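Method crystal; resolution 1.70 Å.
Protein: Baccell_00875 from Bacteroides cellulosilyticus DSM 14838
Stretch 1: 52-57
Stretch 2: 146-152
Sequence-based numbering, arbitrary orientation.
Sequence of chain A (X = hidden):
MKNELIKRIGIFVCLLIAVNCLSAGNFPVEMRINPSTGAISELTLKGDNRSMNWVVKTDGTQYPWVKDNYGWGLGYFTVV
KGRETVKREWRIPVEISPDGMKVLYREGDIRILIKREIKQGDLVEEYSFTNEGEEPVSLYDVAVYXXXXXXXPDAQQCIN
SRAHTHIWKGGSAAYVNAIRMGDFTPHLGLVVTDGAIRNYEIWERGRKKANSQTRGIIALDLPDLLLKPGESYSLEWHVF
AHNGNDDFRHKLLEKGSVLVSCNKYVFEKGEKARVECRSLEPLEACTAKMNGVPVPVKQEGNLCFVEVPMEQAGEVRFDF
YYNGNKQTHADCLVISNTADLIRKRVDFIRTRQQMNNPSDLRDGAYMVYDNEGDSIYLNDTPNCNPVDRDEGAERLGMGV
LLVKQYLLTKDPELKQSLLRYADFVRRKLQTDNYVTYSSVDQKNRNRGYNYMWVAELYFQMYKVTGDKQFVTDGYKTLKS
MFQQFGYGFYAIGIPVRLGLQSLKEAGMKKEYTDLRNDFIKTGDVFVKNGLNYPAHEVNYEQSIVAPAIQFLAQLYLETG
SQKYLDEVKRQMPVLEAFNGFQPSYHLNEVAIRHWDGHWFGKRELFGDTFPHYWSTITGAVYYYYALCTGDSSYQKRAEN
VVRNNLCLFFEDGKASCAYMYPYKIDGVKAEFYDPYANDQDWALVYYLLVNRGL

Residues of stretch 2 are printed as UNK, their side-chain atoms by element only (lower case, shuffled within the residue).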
# COMPACT_ATOMS: atom_id res chain seq x y z
N MET A 52 10.24 4.07 -22.22
CA MET A 52 8.99 4.01 -21.47
C MET A 52 8.18 5.31 -21.64
O MET A 52 8.74 6.41 -21.66
CB MET A 52 9.33 3.81 -20.00
CG MET A 52 8.16 3.97 -19.08
SD MET A 52 8.64 3.40 -17.47
CE MET A 52 7.14 3.91 -16.67
N ASN A 53 6.87 5.16 -21.75
CA ASN A 53 5.92 6.27 -21.66
C ASN A 53 5.44 6.35 -20.22
O ASN A 53 4.90 5.38 -19.70
CB ASN A 53 4.73 6.03 -22.58
CG ASN A 53 3.80 7.24 -22.69
OD1 ASN A 53 4.04 8.29 -22.08
ND2 ASN A 53 2.77 7.10 -23.49
N TRP A 54 5.68 7.47 -19.58
CA TRP A 54 5.38 7.62 -18.15
C TRP A 54 3.92 7.92 -17.88
O TRP A 54 3.49 7.87 -16.71
CB TRP A 54 6.30 8.67 -17.53
CG TRP A 54 7.70 8.17 -17.48
CD1 TRP A 54 8.65 8.23 -18.48
CD2 TRP A 54 8.30 7.44 -16.41
NE1 TRP A 54 9.80 7.62 -18.07
CE2 TRP A 54 9.62 7.13 -16.81
CE3 TRP A 54 7.87 7.06 -15.14
CZ2 TRP A 54 10.49 6.43 -15.97
CZ3 TRP A 54 8.74 6.39 -14.31
CH2 TRP A 54 10.04 6.07 -14.74
N VAL A 55 3.15 8.19 -18.93
CA VAL A 55 1.69 8.33 -18.81
C VAL A 55 0.91 7.23 -19.52
O VAL A 55 1.39 6.60 -20.48
CB VAL A 55 1.17 9.73 -19.24
CG1 VAL A 55 1.80 10.82 -18.41
CG2 VAL A 55 1.39 10.02 -20.71
N VAL A 56 -0.30 7.00 -19.02
CA VAL A 56 -1.26 6.13 -19.66
C VAL A 56 -1.66 6.81 -20.97
O VAL A 56 -1.83 8.02 -20.98
CB VAL A 56 -2.52 5.94 -18.77
CG1 VAL A 56 -3.52 4.99 -19.43
CG2 VAL A 56 -2.12 5.38 -17.40
N LYS A 57 -1.82 6.04 -22.04
CA LYS A 57 -2.33 6.62 -23.29
C LYS A 57 -3.78 7.02 -23.12
O LYS A 57 -4.57 6.29 -22.53
CB LYS A 57 -2.15 5.67 -24.46
CG LYS A 57 -0.69 5.58 -24.88
CD LYS A 57 -0.52 4.80 -26.17
CE LYS A 57 -0.82 3.33 -25.94
NZ LYS A 57 -0.38 2.49 -27.07
N UNK A 146 -2.98 13.71 -13.79
CA UNK A 146 -1.58 13.33 -13.93
C UNK A 146 -1.59 11.81 -14.09
O UNK A 146 -1.34 11.07 -13.12
c UNK A 146 -0.65 15.31 -12.63
o UNK A 146 -1.22 13.21 -11.53
c UNK A 146 -0.71 13.78 -12.74
N UNK A 147 -1.92 11.33 -15.30
CA UNK A 147 -2.20 9.90 -15.49
C UNK A 147 -0.93 9.07 -15.60
O UNK A 147 -0.64 8.51 -16.64
c UNK A 147 -2.26 12.12 -16.49
c UNK A 147 -3.03 9.88 -16.77
c UNK A 147 -2.56 11.07 -17.53
N UNK A 148 -0.20 9.00 -14.49
CA UNK A 148 1.03 8.18 -14.40
C UNK A 148 0.70 6.73 -14.76
O UNK A 148 -0.38 6.22 -14.40
c UNK A 148 2.08 11.70 -11.53
c UNK A 148 3.54 9.90 -13.04
c UNK A 148 1.54 10.47 -11.86
c UNK A 148 3.36 12.03 -11.95
c UNK A 148 2.26 9.57 -12.64
c UNK A 148 1.66 8.24 -13.00
c UNK A 148 4.11 11.13 -12.70
N UNK A 149 1.65 6.08 -15.44
CA UNK A 149 1.43 4.75 -16.05
C UNK A 149 1.65 3.64 -15.01
O UNK A 149 2.64 2.91 -15.07
c UNK A 149 2.36 4.61 -17.28
n UNK A 149 2.74 3.31 -19.27
o UNK A 149 0.78 3.07 -18.20
c UNK A 149 1.88 3.59 -18.28
N UNK A 150 0.75 3.60 -14.03
CA UNK A 150 0.85 2.71 -12.88
C UNK A 150 -0.26 1.68 -13.04
O UNK A 150 -1.44 1.90 -12.68
o UNK A 150 0.85 1.41 -10.35
o UNK A 150 1.44 3.28 -9.30
c UNK A 150 0.70 3.50 -11.57
c UNK A 150 1.01 2.67 -10.32
N UNK A 151 0.11 0.57 -13.65
CA UNK A 151 -0.83 -0.51 -13.90
C UNK A 151 -0.04 -1.80 -14.19
O UNK A 151 1.18 -1.76 -14.31
n UNK A 151 -1.21 1.76 -16.45
c UNK A 151 -1.09 0.43 -16.23
o UNK A 151 -0.43 -0.32 -16.95
c UNK A 151 -1.80 -0.14 -15.03
N UNK A 152 -0.76 -2.92 -14.25
CA UNK A 152 -0.19 -4.25 -14.19
C UNK A 152 -0.65 -5.11 -15.36
O UNK A 152 -1.39 -6.06 -15.17
c UNK A 152 -1.12 -4.27 -10.49
o UNK A 152 0.81 -2.53 -7.88
c UNK A 152 1.39 -3.10 -10.18
c UNK A 152 -0.24 -4.25 -11.58
c UNK A 152 0.47 -3.10 -9.12
c UNK A 152 -0.63 -4.93 -12.89
c UNK A 152 1.03 -3.69 -11.40
c UNK A 152 -0.76 -3.70 -9.28

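Position 146 has three side-chain atoms: one carbon that carries one oxygen and one carbon. This is a beta-branched hydroxyl side chain. CA to CB points away from stretch 1, and the side chain touches none of it. The residue is Thr-146.

Position 147 has three side-chain carbons that close a ring onto the backbone nitrogen. The ring carbons lie against Val-55 and Val-56. Only proline closes such a ring, so the residue is Pro-147. CG is 4.3 Å from CB of Val-55, and CB is 4.4 Å from CB of Val-56. Its backbone O accepts a hydrogen bond from N of Val-56, at 2.8 Å and nearly straight. The same O lies 3.2 Å from CA of Val-55, a CA-H...O contact.

Position 148 has one carbon followed by a ring of six carbons, with no oxygen on the ring. CA to CB points away from stretch 1 overall, though CB touches it. That is phenylalanine, Phe-148. The backbone stays close: CA is 3.4 Å from O of Trp-54, a second CA-H...O contact. Its N donates a hydrogen bond to O of Thr-146 at 2.7 Å, within the stretch.

Position 149 has two carbons, the second carrying one oxygen and one nitrogen. CA to CB points toward stretch 1, and the side-chain nitrogen is 3.0 Å from O of Asn-53. A short carboxamide means asparagine, Asn-149. ND2 donates a hydrogen bond to that Asn-53 O, while the backbone N donates another to O of Trp-54 at 2.9 Å.

Position 150 has two carbons, the second carrying two oxygens. The side chain makes no contact with stretch 1. This short carboxylate is Asp-150.

Position 151 again has two carbons, the second carrying one oxygen and one nitrogen. The side-chain nitrogen is 3.9 Å from CG2 of Val-56. It is Asn-151. Its ND2 donates to OD1 of Asn-149 at 3.0 Å.

Position 152 has one carbon and a six-carbon ring bearing one oxygen. It is out of reach of stretch 1. It is Tyr-152.

The contact is a single beta bridge between Val-55 and Phe-148, whose CA atoms are 4.5 Å apart. Neither stretch forms a regular strand. Two backbone hydrogen bonds frame the bridge: Val-56 N to Pro-147 O, and Asn-149 N to Trp-54 O. The carboxamide of Asn-149 adds a third by reaching the backbone of Asn-53. Asn-151 donates to its OD1, so both ends of that carboxamide are engaged. Val-55 and Val-56 add apolar packing against Pro-147.

Stretch 2, residues 146-152: TPFNDNY
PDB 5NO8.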